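Local coordinates for protein minor fimbrium subunit Mfa5 (Porphyromonas gingivalis ATCC 33277, PDB 6TO1) that serves as an accessory subunit of the minor fimbriae, filamentous pili that mediate biofilm formation and adhesion to host cells and other oral bacteria, at residues L232-L237 against L370-L375. Numbering follows the deposited sequence.
With PO4 (phosphate ion), chain D.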
# COMPACT_ATOMS: atom_id res chain seq x y z
N LEU A 232 1.11 -18.65 24.58
CA LEU A 232 0.98 -19.59 25.68
C LEU A 232 0.83 -18.82 26.98
O LEU A 232 1.69 -18.01 27.33
CB LEU A 232 2.20 -20.52 25.76
CG LEU A 232 2.28 -21.49 26.91
CD1 LEU A 232 1.17 -22.53 26.87
CD2 LEU A 232 3.68 -22.15 26.89
N MET A 233 -0.24 -19.11 27.71
CA MET A 233 -0.57 -18.47 28.97
C MET A 233 -0.50 -19.54 30.05
O MET A 233 -1.37 -20.42 30.10
CB MET A 233 -1.96 -17.83 28.89
CG MET A 233 -2.00 -16.67 27.91
SD MET A 233 -3.59 -16.33 27.13
CE MET A 233 -4.60 -16.02 28.58
N SER A 234 0.52 -19.49 30.88
CA SER A 234 0.77 -20.60 31.80
C SER A 234 1.46 -20.08 33.04
O SER A 234 2.12 -19.04 33.00
CB SER A 234 1.61 -21.68 31.10
OG SER A 234 2.00 -22.67 32.05
N ASP A 235 1.34 -20.81 34.15
CA ASP A 235 2.20 -20.41 35.26
C ASP A 235 3.61 -20.96 35.12
O ASP A 235 4.47 -20.60 35.93
CB ASP A 235 1.61 -20.77 36.62
CG ASP A 235 1.46 -22.25 36.85
OD1 ASP A 235 2.27 -23.07 36.34
OD2 ASP A 235 0.49 -22.59 37.59
N GLY A 236 3.88 -21.80 34.12
CA GLY A 236 5.23 -22.11 33.71
C GLY A 236 5.80 -23.41 34.23
O GLY A 236 6.90 -23.81 33.80
N LEU A 237 5.13 -24.08 35.16
CA LEU A 237 5.65 -25.34 35.69
C LEU A 237 4.96 -26.52 35.00
O LEU A 237 3.93 -27.01 35.46
CB LEU A 237 5.46 -25.38 37.20
CG LEU A 237 6.07 -26.60 37.88
CD1 LEU A 237 7.59 -26.61 37.60
CD2 LEU A 237 5.80 -26.69 39.36
N LEU A 370 12.52 -21.31 37.72
CA LEU A 370 12.34 -22.44 36.79
C LEU A 370 11.18 -22.17 35.85
O LEU A 370 11.25 -22.42 34.63
CB LEU A 370 12.08 -23.74 37.57
CG LEU A 370 11.62 -24.97 36.79
CD1 LEU A 370 12.64 -25.32 35.72
CD2 LEU A 370 11.39 -26.11 37.70
N ALA A 371 10.07 -21.68 36.40
CA ALA A 371 8.88 -21.45 35.59
C ALA A 371 9.09 -20.33 34.60
O ALA A 371 8.79 -20.47 33.41
CB ALA A 371 7.69 -21.13 36.49
N ASN A 372 9.55 -19.17 35.09
CA ASN A 372 9.71 -18.03 34.19
C ASN A 372 10.77 -18.30 33.13
O ASN A 372 10.60 -17.94 31.96
CB ASN A 372 10.05 -16.78 34.99
CG ASN A 372 8.87 -16.28 35.81
OD1 ASN A 372 7.79 -16.84 35.76
ND2 ASN A 372 9.09 -15.21 36.58
N ASN A 373 11.90 -18.90 33.54
CA ASN A 373 12.98 -19.16 32.60
C ASN A 373 12.60 -20.23 31.60
O ASN A 373 13.00 -20.16 30.44
CB ASN A 373 14.25 -19.53 33.37
CG ASN A 373 14.82 -18.34 34.13
OD1 ASN A 373 14.25 -17.25 34.07
ND2 ASN A 373 15.92 -18.55 34.82
N SER A 374 11.82 -21.24 32.02
CA SER A 374 11.28 -22.20 31.06
C SER A 374 10.41 -21.49 30.02
O SER A 374 10.54 -21.74 28.82
CB SER A 374 10.49 -23.29 31.77
OG SER A 374 11.36 -24.15 32.45
N LEU A 375 9.53 -20.59 30.47
CA LEU A 375 8.69 -19.85 29.53
C LEU A 375 9.52 -18.89 28.66
O LEU A 375 9.17 -18.67 27.50
CB LEU A 375 7.59 -19.09 30.28
CG LEU A 375 6.52 -20.01 30.91
CD1 LEU A 375 5.61 -19.15 31.79
CD2 LEU A 375 5.72 -20.72 29.86
P PO4 D . 13.13 -14.45 36.27
O1 PO4 D . 12.00 -13.69 35.61
O2 PO4 D . 14.13 -14.91 35.23
O3 PO4 D . 13.90 -13.55 37.22
O4 PO4 D . 12.60 -15.64 37.02
O HOH W 1 4.91 -17.78 35.51
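With CG of Leu-375 set anti to its carbonyl carbon (chi1 -69°), both its methyls reach segment 232-237. CD1 rests on CA of Gly-236 at 3.5 Å, while CD2 meets CD2 of Leu-232 at 3.9 Å, the two side chains crossing at about a right angle. Leu-232 gets there with its CG anti to the backbone N (chi1 175°). One turn earlier on the helix, CB of Ala-371 sits 3.3 Å from Asp-235 O. Gly-236 takes a positive phi, and its O receives the CA-H of Ala-371 in a CA-H...O contact (3.6 Å between CA and O). Farther out, CD1 of Leu-237 touches CD2 of Leu-370.

The loop holds its own shape: Gly-236 N donates to Ser-234 OG (2.9 Å), an ST turn, and Leu-237 N gives a long, nearly straight bond to Asp-235 OD1 (3.3 Å, 175° at the hydrogen), an Asx turn. Ser-234 OG is also hydrogen-bonded to Asp-133, while Asp-235 OD2 hydrogen-bonds Ser-137, a magnesium ligand, and forms a salt bridge with Arg-145.

No direct hydrogen bond joins the segments; one water donates to Asp-235 O (2.9 Å) and Asn-372 OD1 (3.0 Å). The chemistry is divided: apolar contacts seat helix 369-378 against the end of a central von Willebrand factor A strand, while Ser-234 and Asp-235 probably help hold the loop beside the magnesium site, Asp-235 from the second shell.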